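Local coordinates for protein Mypaa.01249.c (Mycobacterium paratuberculosis, PDB 3RD5) that is of unknown specific function but probably acts as an oxidoreductase of the short-chain dehydrogenase/reductase family, built on a Rossmann-type fold, at residues T4-A8 and A9-S13; A30-A33 and R34-R38; A228-G231 and A232-T235. One frame throughout, in Å; residues are numbered along the deposited sequence.

The three contacts are local turns of chain that come together on one side of the Rossmann-type domain, with centres 10 to 13 Å apart. Contact 2 is the most buried: helix 27-38 packs its alanine and leucine side against the central sheet, and its charged side faces the other two. Contact 3, on helix 226-240, is partly buried and mixes ordinary helical bonding with amide, guanidinium and aromatic groups. Contact 1 is a surface turn in the loop before strand 18-22, held by backbone amides, a threonine hydroxyl, one carboxylate and water. It rests on both helices, and D229 of contact 3 joins the salt-bridge network of contact 2.

Contact 1. Residues T4-A8 and A9-S13; sequences TGWTA and ADLPS
D10 folds back on W6 and T7 to close a short 3-10 turn in the loop before strand 18-22, which rests on helices 27-38 and 226-240. T7 N donates to D10 OD2 (3.0 Å, N-H...O 168°), reaching the carboxylate on its anti side, slightly out of plane. In return D10 N donates to T7 O at 2.8 Å. The T7 hydroxyl serves the next amide: chi1 of 72° sets OG1 between the backbone N and the carbonyl carbon, where it accepts from A9 N at 3.2 Å in an ST turn. L11 N continues the i to i+3 pattern on A8 O at 3.0 Å, and the same carbonyl takes a weak hydrogen bond from R38 NH2 of helix 27-38. One water donates to D10 OD2 and is also hydrogen-bonded to T7 OG1; another accepts from W6 NE1 and donates to D10 O, tying the indole to the end of the turn. D10 CB lies over the indole in a CH-pi contact, 3.8 Å from the centroid of the five-membered ring, while L11 CD2 meets the ring edge in plane, 3.8 Å from W6 CH2. Y237 of helix 226-240 meets W6 edge-to-face, and L11 O accepts from R39 NE. The chemistry thus centres on D10 OD2, which accepts from both T7 N and a water, as would suit an ionised carboxylate.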
ATOM      1  N   THR A   4      22.974   2.783  15.993  1.00 37.51           N
ATOM      2  CA  THR A   4      22.235   1.592  15.472  1.00 35.62           C
ATOM      3  C   THR A   4      21.032   2.021  14.624  1.00 33.19           C
ATOM      4  O   THR A   4      20.563   3.171  14.716  1.00 36.61           O
ATOM      5  CB  THR A   4      21.731   0.690  16.617  1.00 37.08           C
ATOM      6  N   GLY A   5      20.532   1.111  13.798  1.00 35.95           N
ATOM      7  CA  GLY A   5      19.427   1.450  12.921  1.00 30.02           C
ATOM      8  C   GLY A   5      18.115   1.775  13.640  1.00 24.51           C
ATOM      9  O   GLY A   5      17.883   1.394  14.781  1.00 23.56           O
ATOM     10  N   TRP A   6      17.245   2.480  12.922  1.00 21.20           N
ATOM     11  CA  TRP A   6      15.920   2.836  13.444  1.00 19.02           C
ATOM     12  C   TRP A   6      15.089   1.570  13.592  1.00 18.42           C
ATOM     13  O   TRP A   6      15.123   0.706  12.722  1.00 18.89           O
ATOM     14  CB  TRP A   6      15.246   3.736  12.429  1.00 18.67           C
ATOM     15  CG  TRP A   6      13.976   4.393  12.892  1.00 17.57           C
ATOM     16  CD1 TRP A   6      13.846   5.644  13.391  1.00 18.12           C
ATOM     17  CD2 TRP A   6      12.636   3.861  12.802  1.00 16.27           C
ATOM     18  NE1 TRP A   6      12.533   5.929  13.674  1.00 18.69           N
ATOM     19  CE2 TRP A   6      11.768   4.850  13.294  1.00 16.20           C
ATOM     20  CE3 TRP A   6      12.085   2.650  12.319  1.00 15.82           C
ATOM     21  CZ2 TRP A   6      10.402   4.658  13.365  1.00 16.45           C
ATOM     22  CZ3 TRP A   6      10.733   2.472  12.392  1.00 16.08           C
ATOM     23  CH2 TRP A   6       9.903   3.463  12.896  1.00 15.84           C
ATOM     24  N   THR A   7      14.313   1.495  14.661  1.00 17.74           N
ATOM     25  CA  THR A   7      13.369   0.389  14.852  1.00 18.94           C
ATOM     26  C   THR A   7      12.057   0.950  15.368  1.00 17.93           C
ATOM     27  O   THR A   7      11.933   2.123  15.709  1.00 17.63           O
ATOM     28  CB  THR A   7      13.841  -0.693  15.858  1.00 19.83           C
ATOM     29  OG1 THR A   7      13.794  -0.187  17.192  1.00 22.10           O
ATOM     30  CG2 THR A   7      15.245  -1.207  15.507  1.00 21.63           C
ATOM     31  N   ALA A   8      11.043   0.099  15.456  1.00 18.34           N
ATOM     32  CA  ALA A   8       9.749   0.561  15.972  1.00 18.42           C
ATOM     33  C   ALA A   8       9.807   1.133  17.393  1.00 19.74           C
ATOM     34  O   ALA A   8       8.949   1.932  17.758  1.00 20.23           O
ATOM     35  CB  ALA A   8       8.704  -0.611  15.882  1.00 19.34           C
ATOM     36  N   ALA A   9      10.857   0.800  18.151  1.00 20.76           N
ATOM     37  CA  ALA A   9      11.064   1.400  19.460  1.00 21.58           C
ATOM     38  C   ALA A   9      11.216   2.923  19.392  1.00 20.94           C
ATOM     39  O   ALA A   9      10.981   3.632  20.378  1.00 23.64           O
ATOM     40  CB  ALA A   9      12.272   0.758  20.176  1.00 23.17           C
ATOM     41  N   ASP A  10      11.580   3.411  18.208  1.00 19.76           N
ATOM     42  CA  ASP A  10      11.849   4.827  17.984  1.00 20.07           C
ATOM     43  C   ASP A  10      10.613   5.560  17.457  1.00 20.54           C
ATOM     44  O   ASP A  10      10.678   6.743  17.153  1.00 21.91           O
ATOM     45  CB  ASP A  10      13.012   4.988  16.992  1.00 20.84           C
ATOM     46  CG  ASP A  10      14.288   4.333  17.489  1.00 22.07           C
ATOM     47  OD1 ASP A  10      14.709   4.656  18.646  1.00 25.20           O
ATOM     48  OD2 ASP A  10      14.889   3.528  16.760  1.00 21.90           O
ATOM     49  N   LEU A  11       9.477   4.875  17.354  1.00 19.50           N
ATOM     50  CA  LEU A  11       8.286   5.560  16.840  1.00 19.57           C
ATOM     51  C   LEU A  11       7.880   6.746  17.699  1.00 21.18           C
ATOM     52  O   LEU A  11       7.859   6.639  18.929  1.00 22.38           O
ATOM     53  CB  LEU A  11       7.081   4.631  16.781  1.00 19.44           C
ATOM     54  CG  LEU A  11       6.830   3.809  15.589  1.00 20.07           C
ATOM     55  CD1 LEU A  11       5.717   2.792  15.903  1.00 22.62           C
ATOM     56  CD2 LEU A  11       6.516   4.661  14.278  1.00 16.20           C
ATOM     57  N   PRO A  12       7.525   7.876  17.070  1.00 19.63           N
ATOM     58  CA  PRO A  12       6.971   8.990  17.823  1.00 21.02           C
ATOM     59  C   PRO A  12       5.512   8.729  18.229  1.00 19.00           C
ATOM     60  O   PRO A  12       4.884   7.752  17.781  1.00 18.47           O
ATOM     61  CB  PRO A  12       7.053  10.149  16.839  1.00 21.64           C
ATOM     62  CG  PRO A  12       6.828   9.533  15.558  1.00 22.30           C
ATOM     63  CD  PRO A  12       7.545   8.171  15.623  1.00 19.82           C
ATOM     64  N   SER A  13       4.971   9.601  19.047  1.00 19.55           N
ATOM     65  CA  SER A  13       3.572   9.501  19.429  1.00 18.92           C
ATOM     66  C   SER A  13       2.660   9.694  18.211  1.00 18.15           C
ATOM     67  O   SER A  13       2.909  10.524  17.340  1.00 19.34           O
ATOM     68  CB  SER A  13       3.238  10.549  20.473  1.00 20.73           C
ATOM     69  OG  SER A  13       1.856  10.499  20.848  1.00 20.56           O
TER
HETATM   70  O   HOH W   1      11.542   8.350  15.178  1.00 27.16           O
HETATM   71  O   HOH W   2      15.913   1.363  17.944  1.00 37.34           O

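Contact 2. Residues A30-A33 and R34-R38; sequences AVTA and RELAR
V31 lies alongside R34 on helix 27-38, the first crossover helix of the Rossmann beta-alpha-beta unit formed with strands 18-22 and 42-47. Toward the sheet the packing is apolar and buried: A33 sits on I21, V43 and M45, and L36 reaches V19. T32 and L36 lie side by side, with T32 CG2 4.2 Å from L36 CD1, and T32 OG1 bonds back to L28 O within the helix. The backbone keeps regular i to i+4 bonds, such as A37 N to A33 O at 2.9 Å.

V31 is also buried, packed against A228, D229 and A232 of helix 226-240; by contrast, R34 and R38 are exposed. The bend of the R34 chain at chi3 (76°) brings its guanidinium over V31, where CG1 lies above one face, 3.6 Å from NH2. R34 NH2 also donates almost straight to E35 OE2 (2.9 Å, 178°), within the guanidinium plane, and forms a salt bridge with D229. One nitrogen thus links two carboxylates. R38 extends the network, though it was modelled in two conformers and this link is less certain: in one of them NE and NH2 both point at a single oxygen, E35 OE1, with NH2 2.7 Å away.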
ATOM      1  N   ALA A  30      -0.735  -6.725  10.744  1.00 15.74           N
ATOM      2  CA  ALA A  30      -1.044  -6.812  12.155  1.00 15.65           C
ATOM      3  C   ALA A  30      -0.006  -6.088  13.000  1.00 16.02           C
ATOM      4  O   ALA A  30      -0.367  -5.349  13.922  1.00 16.00           O
ATOM      5  CB  ALA A  30      -1.174  -8.250  12.599  1.00 17.72           C
ATOM      6  N   VAL A  31       1.274  -6.288  12.709  1.00 15.51           N
ATOM      7  CA  VAL A  31       2.336  -5.627  13.467  1.00 15.06           C
ATOM      8  C   VAL A  31       2.320  -4.118  13.233  1.00 14.54           C
ATOM      9  O   VAL A  31       2.509  -3.318  14.147  1.00 15.23           O
ATOM     10  CB  VAL A  31       3.722  -6.223  13.189  1.00 16.02           C
ATOM     11  CG1 VAL A  31       4.835  -5.409  13.904  1.00 17.28           C
ATOM     12  CG2 VAL A  31       3.771  -7.717  13.599  1.00 17.94           C
ATOM     13  N   THR A  32       2.059  -3.710  11.982  1.00 13.77           N
ATOM     14  CA  THR A  32       2.020  -2.295  11.670  1.00 13.34           C
ATOM     15  C   THR A  32       0.909  -1.619  12.528  1.00 14.05           C
ATOM     16  O   THR A  32       1.141  -0.584  13.151  1.00 14.06           O
ATOM     17  CB  THR A  32       1.768  -2.056  10.180  1.00 13.14           C
ATOM     18  OG1 THR A  32       2.771  -2.748   9.396  1.00 14.28           O
ATOM     19  CG2 THR A  32       1.835  -0.585   9.849  1.00 13.66           C
ATOM     20  N   ALA A  33      -0.265  -2.246  12.561  1.00 13.36           N
ATOM     21  CA  ALA A  33      -1.379  -1.762  13.383  1.00 13.51           C
ATOM     22  C   ALA A  33      -1.038  -1.757  14.853  1.00 15.01           C
ATOM     23  O   ALA A  33      -1.298  -0.760  15.554  1.00 15.36           O
ATOM     24  CB  ALA A  33      -2.623  -2.616  13.130  1.00 14.56           C
ATOM     25  N   ARG A  34      -0.466  -2.864  15.323  1.00 15.11           N
ATOM     26  CA  ARG A  34      -0.128  -3.040  16.748  1.00 16.16           C
ATOM     27  C   ARG A  34       0.792  -1.911  17.215  1.00 15.67           C
ATOM     28  O   ARG A  34       0.585  -1.322  18.298  1.00 15.75           O
ATOM     29  CB  ARG A  34       0.511  -4.425  16.981  1.00 17.36           C
ATOM     30  CG  ARG A  34       0.842  -4.744  18.413  1.00 21.41           C
ATOM     31  CD  ARG A  34       1.724  -5.996  18.490  1.00 23.89           C
ATOM     32  NE  ARG A  34       3.122  -5.690  18.112  1.00 23.59           N
ATOM     33  CZ  ARG A  34       4.022  -6.581  17.686  1.00 26.43           C
ATOM     34  NH1 ARG A  34       3.714  -7.874  17.518  1.00 28.36           N
ATOM     35  NH2 ARG A  34       5.249  -6.170  17.447  1.00 27.29           N
ATOM     36  N   GLU A  35       1.856  -1.621  16.455  1.00 14.53           N
ATOM     37  CA  GLU A  35       2.842  -0.642  16.896  1.00 14.75           C
ATOM     38  C   GLU A  35       2.275   0.773  16.852  1.00 14.53           C
ATOM     39  O   GLU A  35       2.540   1.581  17.748  1.00 16.01           O
ATOM     40  CB  GLU A  35       4.116  -0.731  16.061  1.00 15.18           C
ATOM     41  CG  GLU A  35       4.868  -2.049  16.197  1.00 16.47           C
ATOM     42  CD  GLU A  35       5.565  -2.247  17.539  1.00 22.26           C
ATOM     43  OE1 GLU A  35       5.758  -1.297  18.293  1.00 22.27           O
ATOM     44  OE2 GLU A  35       6.016  -3.393  17.802  1.00 28.00           O
ATOM     45  N   LEU A  36       1.491   1.101  15.832  1.00 13.70           N
ATOM     46  CA  LEU A  36       0.884   2.428  15.818  1.00 13.83           C
ATOM     47  C   LEU A  36      -0.149   2.618  16.946  1.00 14.04           C
ATOM     48  O   LEU A  36      -0.214   3.683  17.600  1.00 15.71           O
ATOM     49  CB  LEU A  36       0.233   2.704  14.452  1.00 13.56           C
ATOM     50  CG  LEU A  36       1.243   2.800  13.332  1.00 13.66           C
ATOM     51  CD1 LEU A  36       0.537   2.755  11.969  1.00 17.08           C
ATOM     52  CD2 LEU A  36       2.085   4.098  13.486  1.00 18.06           C
ATOM     53  N   ALA A  37      -0.954   1.592  17.219  1.00 14.36           N
ATOM     54  CA  ALA A  37      -1.909   1.669  18.310  1.00 14.65           C
ATOM     55  C   ALA A  37      -1.194   1.820  19.673  1.00 15.09           C
ATOM     56  O   ALA A  37      -1.684   2.522  20.555  1.00 15.26           O
ATOM     57  CB  ALA A  37      -2.847   0.416  18.311  1.00 15.56           C
ATOM     58  N   ARG A  38      -0.069   1.133  19.851  1.00 16.02           N
ATOM     59  CA  ARG A  38       0.718   1.247  21.104  0.50 16.19           C
ATOM     60  C   ARG A  38       1.194   2.694  21.333  1.00 15.80           C
ATOM     61  O   ARG A  38       1.417   3.092  22.483  1.00 16.61           O
ATOM     62  CB  ARG A  38       1.924   0.275  21.062  0.50 17.65           C
ATOM     63  CG  ARG A  38       2.901   0.328  22.225  0.50 21.15           C
ATOM     64  CD  ARG A  38       4.224  -0.488  22.024  0.50 22.21           C
ATOM     65  NE  ARG A  38       4.997  -0.171  20.783  0.50 23.14           N
ATOM     66  CZ  ARG A  38       5.924   0.797  20.683  0.50 25.72           C
ATOM     67  NH1 ARG A  38       6.204   1.573  21.735  0.50 27.15           N
ATOM     68  NH2 ARG A  38       6.540   1.017  19.509  0.50 26.55           N
TER

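Contact 3. Residues A228-G231 and A232-T235; sequences ADFG and ARQT
Q234 NE2 meets both the carbonyl oxygen of F230 and one face of its ring. NE2 donates to F230 O at 3.0 Å (N-H...O 149°) and at the same time stands 3.7 Å above the phenyl plane, displaced toward the rim, with amide and ring planes 50° apart. On R233 the guanidinium takes a steeper attitude: F230 CD1 lies over its face, NH1 is 3.7 Å from that carbon, and the two planes are 71° apart. With CG anti to the backbone N (chi1 -174°), the F230 ring lies back along the helix, where R233 NH1 approaches it obliquely from the same side as Q234 NE2.

The next shell is the helix backbone. A232 N to A228 O (2.9 Å) and R233 N to D229 O are standard i to i+4 bonds, but the pattern then shifts. The Q234 side chain, bent at chi2, serves F230 O, while Q234 N bonds to G231 O at 3.2 Å. A water donates to G231 O and is also hydrogen-bonded to T235 OG1, so this carbonyl has a second partner.

Farther out, Q234 OE1 bonds to T259 OG1 of strand 259-261, and F230 and Q234 both rest on P251 of strand 248-251. R233 packs against W6 and T7 of the N-terminal loop, while A228 and A232 press on V31 of helix 27-38, wedging helix 226-240 between that helix and strand 248-251.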
ATOM      1  N   ALA A 228       7.433 -10.605  10.424  1.00 22.08           N
ATOM      2  CA  ALA A 228       6.462  -9.543  10.426  1.00 20.26           C
ATOM      3  C   ALA A 228       7.038  -8.300  11.091  1.00 18.89           C
ATOM      4  O   ALA A 228       6.790  -7.195  10.596  1.00 18.52           O
ATOM      5  CB  ALA A 228       5.168 -10.002  11.125  1.00 21.79           C
ATOM      6  N   ASP A 229       7.751  -8.425  12.205  1.00 18.24           N
ATOM      7  CA  ASP A 229       8.367  -7.243  12.812  1.00 17.32           C
ATOM      8  C   ASP A 229       9.334  -6.537  11.867  1.00 15.96           C
ATOM      9  O   ASP A 229       9.339  -5.293  11.749  1.00 15.48           O
ATOM     10  CB  ASP A 229       9.117  -7.532  14.124  1.00 18.69           C
ATOM     11  CG  ASP A 229       8.236  -7.923  15.292  1.00 24.02           C
ATOM     12  OD1 ASP A 229       7.189  -7.309  15.537  1.00 24.77           O
ATOM     13  OD2 ASP A 229       8.706  -8.807  16.061  1.00 31.83           O
ATOM     14  N   PHE A 230      10.199  -7.296  11.206  1.00 15.56           N
ATOM     15  CA  PHE A 230      11.187  -6.717  10.315  1.00 14.85           C
ATOM     16  C   PHE A 230      10.521  -5.996   9.133  1.00 14.09           C
ATOM     17  O   PHE A 230      10.879  -4.861   8.761  1.00 14.23           O
ATOM     18  CB  PHE A 230      12.172  -7.782   9.805  1.00 15.38           C
ATOM     19  CG  PHE A 230      13.287  -7.203   8.988  1.00 16.31           C
ATOM     20  CD1 PHE A 230      14.361  -6.561   9.599  1.00 17.08           C
ATOM     21  CD2 PHE A 230      13.243  -7.206   7.607  1.00 16.86           C
ATOM     22  CE1 PHE A 230      15.376  -6.006   8.822  1.00 18.98           C
ATOM     23  CE2 PHE A 230      14.246  -6.626   6.853  1.00 17.55           C
ATOM     24  CZ  PHE A 230      15.279  -6.021   7.440  1.00 17.62           C
ATOM     25  N   GLY A 231       9.517  -6.628   8.542  1.00 14.13           N
ATOM     26  CA  GLY A 231       8.836  -6.002   7.439  1.00 13.24           C
ATOM     27  C   GLY A 231       8.068  -4.758   7.837  1.00 13.61           C
ATOM     28  O   GLY A 231       8.083  -3.723   7.144  1.00 13.36           O
ATOM     29  N   ALA A 232       7.378  -4.838   8.979  1.00 13.12           N
ATOM     30  CA  ALA A 232       6.549  -3.720   9.442  1.00 13.33           C
ATOM     31  C   ALA A 232       7.400  -2.516   9.758  1.00 13.02           C
ATOM     32  O   ALA A 232       6.946  -1.368   9.626  1.00 13.15           O
ATOM     33  CB  ALA A 232       5.704  -4.131  10.676  1.00 15.01           C
ATOM     34  N   ARG A 233       8.624  -2.751  10.227  1.00 13.72           N
ATOM     35  CA  ARG A 233       9.546  -1.666  10.549  1.00 13.18           C
ATOM     36  C   ARG A 233       9.668  -0.658   9.415  1.00 12.33           C
ATOM     37  O   ARG A 233       9.731   0.547   9.609  1.00 13.19           O
ATOM     38  CB  ARG A 233      10.910  -2.241  10.889  1.00 13.76           C
ATOM     39  CG  ARG A 233      11.990  -1.224  11.261  1.00 14.80           C
ATOM     40  CD  ARG A 233      13.378  -1.865  11.355  1.00 15.28           C
ATOM     41  NE  ARG A 233      13.423  -2.847  12.412  1.00 16.44           N
ATOM     42  CZ  ARG A 233      14.425  -3.707  12.562  1.00 20.34           C
ATOM     43  NH1 ARG A 233      15.408  -3.730  11.684  1.00 20.97           N
ATOM     44  NH2 ARG A 233      14.397  -4.582  13.563  1.00 23.69           N
ATOM     45  N   GLN A 234       9.738  -1.203   8.206  1.00 11.86           N
ATOM     46  CA  GLN A 234       9.971  -0.385   7.021  1.00 12.22           C
ATOM     47  C   GLN A 234       8.774   0.545   6.799  1.00 12.42           C
ATOM     48  O   GLN A 234       8.926   1.763   6.567  1.00 13.14           O
ATOM     49  CB  GLN A 234      10.253  -1.272   5.811  1.00 12.51           C
ATOM     50  CG  GLN A 234      11.178  -2.483   6.023  1.00 12.09           C
ATOM     51  CD  GLN A 234      12.493  -2.182   6.686  1.00 12.34           C
ATOM     52  OE1 GLN A 234      13.110  -1.130   6.412  1.00 13.95           O
ATOM     53  NE2 GLN A 234      12.963  -3.128   7.551  1.00 13.65           N
ATOM     54  N   THR A 235       7.578  -0.024   6.839  1.00 11.84           N
ATOM     55  CA  THR A 235       6.347   0.756   6.715  1.00 12.19           C
ATOM     56  C   THR A 235       6.223   1.810   7.821  1.00 12.46           C
ATOM     57  O   THR A 235       5.835   2.945   7.566  1.00 13.11           O
ATOM     58  CB  THR A 235       5.128  -0.143   6.751  1.00 12.71           C
ATOM     59  OG1 THR A 235       5.228  -1.145   5.736  1.00 12.95           O
ATOM     60  CG2 THR A 235       3.841   0.644   6.539  1.00 13.46           C
TER
HETATM   61  O   HOH W   3       7.227  -2.815   4.466  1.00 13.24           O